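Local structure of Hpr(Ser) kinase (Coxiella burnetii, 3TQF) at residues Lys4-Lys16 against Ile37-Leu51. The protein probably acts as a bifunctional ATP-binding kinase and phosphatase that phosphorylates a serine of the phosphocarrier protein HPr and removes that phosphate again. Numbering follows the deposited sequence.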
ATOM      1  N   LYS A   4      33.897  -9.981 -17.722  1.00 75.66           N
ATOM      2  CA  LYS A   4      33.188  -8.811 -17.115  1.00 71.90           C
ATOM      3  C   LYS A   4      32.203  -9.247 -16.028  1.00 68.37           C
ATOM      4  O   LYS A   4      31.853 -10.424 -15.926  1.00 68.82           O
ATOM      5  CB  LYS A   4      32.497  -7.972 -18.196  1.00 71.54           C
ATOM      6  CG  LYS A   4      33.407  -6.904 -18.820  1.00 73.96           C
ATOM      7  CD  LYS A   4      34.610  -7.515 -19.549  1.00 78.35           C
ATOM      8  CE  LYS A   4      35.477  -6.438 -20.187  1.00 80.92           C
ATOM      9  NZ  LYS A   4      36.687  -7.006 -20.853  1.00 85.67           N
ATOM     10  N   GLN A   5      31.750  -8.273 -15.241  1.00 65.02           N
ATOM     11  CA  GLN A   5      31.222  -8.524 -13.906  1.00 62.25           C
ATOM     12  C   GLN A   5      29.708  -8.446 -13.826  1.00 59.02           C
ATOM     13  O   GLN A   5      29.114  -7.436 -14.193  1.00 57.56           O
ATOM     14  CB  GLN A   5      31.813  -7.505 -12.932  1.00 61.40           C
ATOM     15  CG  GLN A   5      33.318  -7.321 -13.053  1.00 64.60           C
ATOM     16  CD  GLN A   5      34.088  -8.577 -12.724  1.00 67.38           C
ATOM     17  OE1 GLN A   5      33.898  -9.178 -11.668  1.00 66.99           O
ATOM     18  NE2 GLN A   5      34.966  -8.982 -13.629  1.00 71.17           N
ATOM     19  N   THR A   6      29.096  -9.514 -13.325  1.00 58.24           N
ATOM     20  CA  THR A   6      27.672  -9.528 -13.022  1.00 55.30           C
ATOM     21  C   THR A   6      27.477  -9.363 -11.523  1.00 52.99           C
ATOM     22  O   THR A   6      28.422  -9.497 -10.751  1.00 54.03           O
ATOM     23  CB  THR A   6      27.012 -10.843 -13.463  1.00 56.28           C
ATOM     24  OG1 THR A   6      27.673 -11.942 -12.828  1.00 58.34           O
ATOM     25  CG2 THR A   6      27.097 -11.009 -14.973  1.00 58.56           C
ATOM     26  N   TRP A   7      26.245  -9.079 -11.118  1.00 50.18           N
ATOM     27  CA  TRP A   7      25.902  -8.917  -9.711  1.00 48.16           C
ATOM     28  C   TRP A   7      24.441  -9.300  -9.517  1.00 46.26           C
ATOM     29  O   TRP A   7      23.580  -8.841 -10.261  1.00 45.20           O
ATOM     30  CB  TRP A   7      26.143  -7.468  -9.296  1.00 46.84           C
ATOM     31  CG  TRP A   7      25.913  -7.174  -7.852  1.00 45.34           C
ATOM     32  CD1 TRP A   7      24.721  -6.921  -7.257  1.00 43.41           C
ATOM     33  CD2 TRP A   7      26.905  -7.073  -6.825  1.00 46.27           C
ATOM     34  NE1 TRP A   7      24.900  -6.677  -5.916  1.00 43.17           N
ATOM     35  CE2 TRP A   7      26.234  -6.764  -5.626  1.00 45.00           C
ATOM     36  CE3 TRP A   7      28.290  -7.222  -6.800  1.00 48.46           C
ATOM     37  CZ2 TRP A   7      26.902  -6.606  -4.414  1.00 45.63           C
ATOM     38  CZ3 TRP A   7      28.951  -7.062  -5.598  1.00 49.40           C
ATOM     39  CH2 TRP A   7      28.256  -6.758  -4.422  1.00 47.89           C
ATOM     40  N   HIS A   8      24.166 -10.147  -8.528  1.00 46.15           N
ATOM     41  CA  HIS A   8      22.809 -10.634  -8.292  1.00 44.96           C
ATOM     42  C   HIS A   8      22.028  -9.674  -7.390  1.00 42.38           C
ATOM     43  O   HIS A   8      22.217  -9.643  -6.178  1.00 42.27           O
ATOM     44  CB  HIS A   8      22.834 -12.053  -7.704  1.00 46.68           C
ATOM     45  CG  HIS A   8      21.478 -12.591  -7.367  1.00 46.14           C
ATOM     46  ND1 HIS A   8      20.353 -12.276  -8.095  1.00 45.39           N
ATOM     47  CD2 HIS A   8      21.066 -13.420  -6.382  1.00 47.11           C
ATOM     48  CE1 HIS A   8      19.305 -12.881  -7.566  1.00 45.55           C
ATOM     49  NE2 HIS A   8      19.711 -13.585  -6.528  1.00 46.32           N
ATOM     50  N   ALA A   9      21.145  -8.893  -7.999  1.00 40.66           N
ATOM     51  CA  ALA A   9      20.311  -7.950  -7.266  1.00 38.61           C
ATOM     52  C   ALA A   9      19.344  -7.256  -8.218  1.00 37.49           C
ATOM     53  O   ALA A   9      19.454  -7.400  -9.435  1.00 38.32           O
ATOM     54  CB  ALA A   9      21.180  -6.914  -6.553  1.00 38.12           C
ATOM     55  N   ASN A  10      18.392  -6.516  -7.659  1.00 35.79           N
ATOM     56  CA  ASN A  10      17.568  -5.611  -8.450  1.00 34.99           C
ATOM     57  C   ASN A  10      18.198  -4.232  -8.378  1.00 34.35           C
ATOM     58  O   ASN A  10      18.765  -3.868  -7.354  1.00 34.08           O
ATOM     59  CB  ASN A  10      16.132  -5.565  -7.932  1.00 34.17           C
ATOM     60  CG  ASN A  10      15.461  -6.927  -7.940  1.00 35.00           C
ATOM     61  OD1 ASN A  10      15.894  -7.843  -8.634  1.00 36.83           O
ATOM     62  ND2 ASN A  10      14.399  -7.065  -7.157  1.00 35.08           N
ATOM     63  N   PHE A  11      18.101  -3.471  -9.464  1.00 34.44           N
ATOM     64  CA  PHE A  11      18.725  -2.158  -9.543  1.00 34.14           C
ATOM     65  C   PHE A  11      17.702  -1.137  -9.999  1.00 33.67           C
ATOM     66  O   PHE A  11      17.169  -1.232 -11.100  1.00 34.14           O
ATOM     67  CB  PHE A  11      19.920  -2.204 -10.504  1.00 35.72           C
ATOM     68  CG  PHE A  11      20.823  -1.000 -10.436  1.00 35.46           C
ATOM     69  CD1 PHE A  11      21.146  -0.408  -9.227  1.00 34.79           C
ATOM     70  CD2 PHE A  11      21.385  -0.488 -11.589  1.00 37.25           C
ATOM     71  CE1 PHE A  11      21.990   0.690  -9.173  1.00 35.66           C
ATOM     72  CE2 PHE A  11      22.234   0.611 -11.547  1.00 38.22           C
ATOM     73  CZ  PHE A  11      22.535   1.201 -10.336  1.00 37.37           C
ATOM     74  N   LEU A  12      17.423  -0.171  -9.128  1.00 32.94           N
ATOM     75  CA  LEU A  12      16.420   0.856  -9.381  1.00 32.81           C
ATOM     76  C   LEU A  12      17.047   2.232  -9.188  1.00 33.22           C
ATOM     77  O   LEU A  12      18.001   2.383  -8.421  1.00 32.95           O
ATOM     78  CB  LEU A  12      15.251   0.690  -8.409  1.00 31.78           C
ATOM     79  CG  LEU A  12      14.580  -0.687  -8.371  1.00 31.75           C
ATOM     80  CD1 LEU A  12      14.088  -1.014  -6.987  1.00 31.05           C
ATOM     81  CD2 LEU A  12      13.443  -0.753  -9.378  1.00 32.98           C
ATOM     82  N   VAL A  13      16.516   3.231  -9.888  1.00 33.98           N
ATOM     83  CA  VAL A  13      16.861   4.614  -9.607  1.00 34.50           C
ATOM     84  C   VAL A  13      15.758   5.182  -8.721  1.00 33.98           C
ATOM     85  O   VAL A  13      14.587   5.184  -9.111  1.00 34.13           O
ATOM     86  CB  VAL A  13      17.014   5.447 -10.888  1.00 36.21           C
ATOM     87  CG1 VAL A  13      17.379   6.888 -10.543  1.00 36.73           C
ATOM     88  CG2 VAL A  13      18.073   4.832 -11.795  1.00 36.87           C
ATOM     89  N   ILE A  14      16.139   5.626  -7.520  1.00 33.51           N
ATOM     90  CA  ILE A  14      15.215   6.177  -6.539  1.00 33.23           C
ATOM     91  C   ILE A  14      15.753   7.497  -6.015  1.00 34.31           C
ATOM     92  O   ILE A  14      16.808   7.532  -5.388  1.00 34.18           O
ATOM     93  CB  ILE A  14      15.044   5.247  -5.333  1.00 32.22           C
ATOM     94  CG1 ILE A  14      14.635   3.839  -5.778  1.00 31.91           C
ATOM     95  CG2 ILE A  14      14.016   5.824  -4.375  1.00 32.15           C
ATOM     96  CD1 ILE A  14      14.591   2.818  -4.637  1.00 30.86           C
ATOM     97  N   ASP A  15      15.020   8.578  -6.272  1.00 35.76           N
ATOM     98  CA  ASP A  15      15.407   9.922  -5.848  1.00 37.03           C
ATOM     99  C   ASP A  15      16.830  10.247  -6.300  1.00 37.84           C
ATOM    100  O   ASP A  15      17.642  10.717  -5.513  1.00 38.56           O
ATOM    101  CB  ASP A  15      15.266  10.051  -4.322  1.00 36.77           C
ATOM    102  CG  ASP A  15      15.384  11.490  -3.834  1.00 38.77           C
ATOM    103  OD1 ASP A  15      15.080  12.422  -4.611  1.00 41.52           O
ATOM    104  OD2 ASP A  15      15.784  11.687  -2.669  1.00 39.13           O
ATOM    105  N   LYS A  16      17.119   9.974  -7.570  1.00 38.41           N
ATOM    106  CA  LYS A  16      18.449  10.188  -8.175  1.00 39.61           C
ATOM    107  C   LYS A  16      19.524   9.170  -7.747  1.00 38.61           C
ATOM    108  O   LYS A  16      20.630   9.194  -8.285  1.00 39.64           O
ATOM    109  CB  LYS A  16      18.974  11.611  -7.918  1.00 41.36           C
ATOM    110  CG  LYS A  16      18.028  12.752  -8.296  1.00 43.31           C
ATOM    111  CD  LYS A  16      18.229  13.241  -9.731  1.00 46.60           C
ATOM    112  CE  LYS A  16      18.180  14.777  -9.839  1.00 49.53           C
ATOM    113  NZ  LYS A  16      17.067  15.398  -9.060  1.00 49.91           N
ATOM    114  N   ILE A  37       8.179   1.486  -8.914  1.00 33.23           N
ATOM    115  CA  ILE A  37       7.884   2.037 -10.246  1.00 34.61           C
ATOM    116  C   ILE A  37       6.567   2.821 -10.210  1.00 35.56           C
ATOM    117  O   ILE A  37       6.455   3.885 -10.813  1.00 36.42           O
ATOM    118  CB  ILE A  37       7.770   0.938 -11.358  1.00 35.55           C
ATOM    119  CG1 ILE A  37       9.038   0.081 -11.464  1.00 34.90           C
ATOM    120  CG2 ILE A  37       7.479   1.574 -12.719  1.00 37.32           C
ATOM    121  CD1 ILE A  37      10.318   0.872 -11.559  1.00 35.31           C
ATOM    122  N   ASP A  38       5.586   2.281  -9.490  1.00 35.58           N
ATOM    123  CA  ASP A  38       4.255   2.881  -9.365  1.00 36.92           C
ATOM    124  C   ASP A  38       4.292   4.197  -8.598  1.00 36.90           C
ATOM    125  O   ASP A  38       3.437   5.053  -8.797  1.00 38.29           O
ATOM    126  CB  ASP A  38       3.300   1.893  -8.679  1.00 37.14           C
ATOM    127  CG  ASP A  38       1.867   2.394  -8.621  1.00 39.08           C
ATOM    128  OD1 ASP A  38       1.283   2.680  -9.689  1.00 40.82           O
ATOM    129  OD2 ASP A  38       1.321   2.493  -7.502  1.00 38.96           O
ATOM    130  N   ARG A  39       5.289   4.367  -7.732  1.00 35.72           N
ATOM    131  CA  ARG A  39       5.475   5.638  -7.023  1.00 36.00           C
ATOM    132  C   ARG A  39       6.265   6.662  -7.838  1.00 36.55           C
ATOM    133  O   ARG A  39       6.530   7.747  -7.348  1.00 37.28           O
ATOM    134  CB  ARG A  39       6.172   5.445  -5.674  1.00 34.75           C
ATOM    135  CG  ARG A  39       5.757   4.200  -4.899  1.00 34.32           C
ATOM    136  CD  ARG A  39       5.240   4.475  -3.507  1.00 34.84           C
ATOM    137  NE  ARG A  39       5.749   5.694  -2.894  1.00 34.96           N
ATOM    138  CZ  ARG A  39       5.093   6.371  -1.956  1.00 36.70           C
ATOM    139  NH1 ARG A  39       3.916   5.943  -1.503  1.00 37.45           N
ATOM    140  NH2 ARG A  39       5.611   7.485  -1.465  1.00 37.43           N
ATOM    141  N   GLY A  40       6.648   6.321  -9.065  1.00 37.02           N
ATOM    142  CA  GLY A  40       7.312   7.266  -9.967  1.00 38.17           C
ATOM    143  C   GLY A  40       8.816   7.079 -10.100  1.00 37.31           C
ATOM    144  O   GLY A  40       9.491   7.913 -10.708  1.00 38.47           O
ATOM    145  N   HIS A  41       9.345   5.990  -9.545  1.00 35.65           N
ATOM    146  CA  HIS A  41      10.773   5.700  -9.626  1.00 35.08           C
ATOM    147  C   HIS A  41      11.044   4.876 -10.876  1.00 35.83           C
ATOM    148  O   HIS A  41      10.132   4.649 -11.672  1.00 37.17           O
ATOM    149  CB  HIS A  41      11.248   4.987  -8.358  1.00 33.60           C
ATOM    150  CG  HIS A  41      10.924   5.739  -7.103  1.00 33.41           C
ATOM    151  ND1 HIS A  41      11.275   7.059  -6.918  1.00 33.62           N
ATOM    152  CD2 HIS A  41      10.257   5.368  -5.988  1.00 32.64           C
ATOM    153  CE1 HIS A  41      10.848   7.465  -5.738  1.00 33.46           C
ATOM    154  NE2 HIS A  41      10.227   6.458  -5.153  1.00 33.05           N
ATOM    155  N   GLN A  42      12.288   4.445 -11.065  1.00 35.54           N
ATOM    156  CA  GLN A  42      12.693   3.829 -12.323  1.00 36.60           C
ATOM    157  C   GLN A  42      13.389   2.492 -12.132  1.00 36.03           C
ATOM    158  O   GLN A  42      14.099   2.277 -11.152  1.00 35.08           O
ATOM    159  CB  GLN A  42      13.624   4.768 -13.094  1.00 37.95           C
ATOM    160  CG  GLN A  42      12.968   6.046 -13.564  1.00 39.36           C
ATOM    161  CD  GLN A  42      13.962   7.020 -14.164  1.00 41.07           C
ATOM    162  OE1 GLN A  42      15.028   7.264 -13.596  1.00 41.04           O
ATOM    163  NE2 GLN A  42      13.613   7.592 -15.310  1.00 42.88           N
ATOM    164  N   LEU A  43      13.184   1.608 -13.105  1.00 37.24           N
ATOM    165  CA  LEU A  43      13.843   0.309 -13.157  1.00 37.27           C
ATOM    166  C   LEU A  43      15.113   0.412 -13.992  1.00 38.77           C
ATOM    167  O   LEU A  43      15.105   1.010 -15.064  1.00 40.41           O
ATOM    168  CB  LEU A  43      12.900  -0.726 -13.786  1.00 37.92           C
ATOM    169  CG  LEU A  43      13.459  -2.103 -14.157  1.00 38.25           C
ATOM    170  CD1 LEU A  43      13.947  -2.856 -12.930  1.00 36.74           C
ATOM    171  CD2 LEU A  43      12.395  -2.895 -14.890  1.00 39.37           C
ATOM    172  N   VAL A  44      16.203  -0.160 -13.494  1.00 38.80           N
ATOM    173  CA  VAL A  44      17.378  -0.389 -14.318  1.00 40.57           C
ATOM    174  C   VAL A  44      17.380  -1.857 -14.726  1.00 41.89           C
ATOM    175  O   VAL A  44      17.431  -2.168 -15.919  1.00 43.78           O
ATOM    176  CB  VAL A  44      18.687  -0.015 -13.605  1.00 40.15           C
ATOM    177  CG1 VAL A  44      19.848  -0.059 -14.581  1.00 41.87           C
ATOM    178  CG2 VAL A  44      18.578   1.364 -13.001  1.00 39.07           C
ATOM    179  N   CYS A  45      17.300  -2.758 -13.748  1.00 41.53           N
ATOM    180  CA  CYS A  45      17.286  -4.188 -14.049  1.00 43.20           C
ATOM    181  C   CYS A  45      16.746  -5.074 -12.922  1.00 42.43           C
ATOM    182  O   CYS A  45      16.916  -4.775 -11.742  1.00 41.23           O
ATOM    183  CB  CYS A  45      18.696  -4.651 -14.405  1.00 44.78           C
ATOM    184  SG  CYS A  45      18.724  -6.071 -15.513  1.00 48.71           S
ATOM    185  N   ASP A  46      16.104  -6.174 -13.316  1.00 43.73           N
ATOM    186  CA  ASP A  46      15.623  -7.194 -12.392  1.00 43.65           C
ATOM    187  C   ASP A  46      16.654  -8.315 -12.350  1.00 45.06           C
ATOM    188  O   ASP A  46      17.344  -8.567 -13.342  1.00 46.79           O
ATOM    189  CB  ASP A  46      14.273  -7.744 -12.879  1.00 44.47           C
ATOM    190  CG  ASP A  46      13.414  -8.331 -11.751  1.00 44.60           C
ATOM    191  OD1 ASP A  46      13.234  -7.659 -10.703  1.00 43.44           O
ATOM    192  OD2 ASP A  46      12.886  -9.456 -11.936  1.00 46.65           O
ATOM    193  N   ASP A  47      16.769  -8.965 -11.196  1.00 44.74           N
ATOM    194  CA  ASP A  47      17.600 -10.169 -11.016  1.00 46.32           C
ATOM    195  C   ASP A  47      19.116  -9.980 -11.125  1.00 46.86           C
ATOM    196  O   ASP A  47      19.822 -10.159 -10.137  1.00 47.18           O
ATOM    197  CB  ASP A  47      17.164 -11.300 -11.958  1.00 48.28           C
ATOM    198  CG  ASP A  47      17.888 -12.609 -11.662  1.00 51.08           C
ATOM    199  OD1 ASP A  47      18.020 -12.959 -10.467  1.00 51.51           O
ATOM    200  OD2 ASP A  47      18.335 -13.287 -12.618  1.00 54.58           O
ATOM    201  N   VAL A  48      19.620  -9.661 -12.317  1.00 47.54           N
ATOM    202  CA  VAL A  48      21.072  -9.587 -12.550  1.00 48.60           C
ATOM    203  C   VAL A  48      21.485  -8.260 -13.182  1.00 48.07           C
ATOM    204  O   VAL A  48      20.758  -7.707 -13.999  1.00 48.05           O
ATOM    205  CB  VAL A  48      21.547 -10.746 -13.442  1.00 51.19           C
ATOM    206  CG1 VAL A  48      22.996 -10.561 -13.855  1.00 53.13           C
ATOM    207  CG2 VAL A  48      21.379 -12.063 -12.711  1.00 52.23           C
ATOM    208  N   ILE A  49      22.662  -7.766 -12.797  1.00 48.02           N
ATOM    209  CA  ILE A  49      23.162  -6.464 -13.235  1.00 47.73           C
ATOM    210  C   ILE A  49      24.584  -6.585 -13.765  1.00 49.90           C
ATOM    211  O   ILE A  49      25.430  -7.198 -13.121  1.00 50.69           O
ATOM    212  CB  ILE A  49      23.231  -5.468 -12.061  1.00 45.83           C
ATOM    213  CG1 ILE A  49      21.959  -5.493 -11.233  1.00 44.12           C
ATOM    214  CG2 ILE A  49      23.457  -4.059 -12.560  1.00 45.86           C
ATOM    215  CD1 ILE A  49      22.142  -4.858  -9.892  1.00 43.60           C
ATOM    216  N   ASP A  50      24.851  -5.990 -14.924  1.00 51.07           N
ATOM    217  CA  ASP A  50      26.225  -5.828 -15.389  1.00 53.42           C
ATOM    218  C   ASP A  50      26.827  -4.606 -14.702  1.00 52.45           C
ATOM    219  O   ASP A  50      26.179  -3.562 -14.615  1.00 50.70           O
ATOM    220  CB  ASP A  50      26.289  -5.653 -16.910  1.00 55.78           C
ATOM    221  CG  ASP A  50      25.830  -6.888 -17.667  1.00 57.64           C
ATOM    222  OD1 ASP A  50      25.380  -7.869 -17.033  1.00 57.79           O
ATOM    223  OD2 ASP A  50      25.917  -6.876 -18.909  1.00 60.35           O
ATOM    224  N   LEU A  51      28.056  -4.749 -14.208  1.00 53.56           N
ATOM    225  CA  LEU A  51      28.762  -3.671 -13.526  1.00 53.25           C
ATOM    226  C   LEU A  51      30.042  -3.315 -14.273  1.00 56.32           C
ATOM    227  O   LEU A  51      30.655  -4.171 -14.910  1.00 58.69           O
ATOM    228  CB  LEU A  51      29.114  -4.088 -12.094  1.00 52.44           C
ATOM    229  CG  LEU A  51      27.975  -4.392 -11.115  1.00 49.87           C
ATOM    230  CD1 LEU A  51      28.561  -4.874  -9.801  1.00 50.06           C
ATOM    231  CD2 LEU A  51      27.079  -3.184 -10.880  1.00 47.63           C
TER
HETATM  232  O   HOH W   1      12.727   8.951  -7.949  1.00 24.05           O
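With CG of F11 trans to the backbone N (chi1 -167°), the ring runs alongside V44, and CD2 meets V44 CG1 across the strand pair. In I49, CG1 lies trans to the carbonyl carbon (chi1 -46°), and an extended chi2 of 163° carries CD1 to 3.5 Å from F11 CB, the two side chains crossing at about a right angle. The same methyl lies near A9 CB, while L51 CD1 packs against W7 CB at 3.6 Å. L20 of strand 17-23 touches W7, F11 and I49, so these side chains pack together on one face of the sheet; F11 and I49 are buried, W7 only partly.

Two antiparallel pairings carry the contact, 5-8 with 48-51 and 10-14 with 42-45. V44 and C45 both face F11 in a classic beta bulge: F11 O accepts from V44 N at 2.8 Å and from C45 N at 3.1 Å, the latter on a lone pair. C45 is also tied to C62 by a disulfide. Between the pairings the chain turns at D46-D47, where N10 OD1 takes the D47 amide N at 2.9 Å. H8 ND1 donates in its ring plane to D47 O at 3.0 Å, and A9 N adds a weak bond to the same oxygen.

Farther along, I14 CG2 sits over the centre of the H41 ring in a CH-pi contact, 3.8 Å from the centroid. One water links H41 ND1 to D15 N; H41 NE2 bonds E146 of helix 141-165.

D46 makes a weak hydrogen bond to S30, in a sequence resembling a P-loop, and the N10 side chain is about 5 Å from a phosphate ion, probably from the crystallisation liquor though possibly marking a pocket. N10 and H8 thus satisfy the amide and the carbonyl of D47, which should hold the turn in place beside what is probably the nucleotide-binding region.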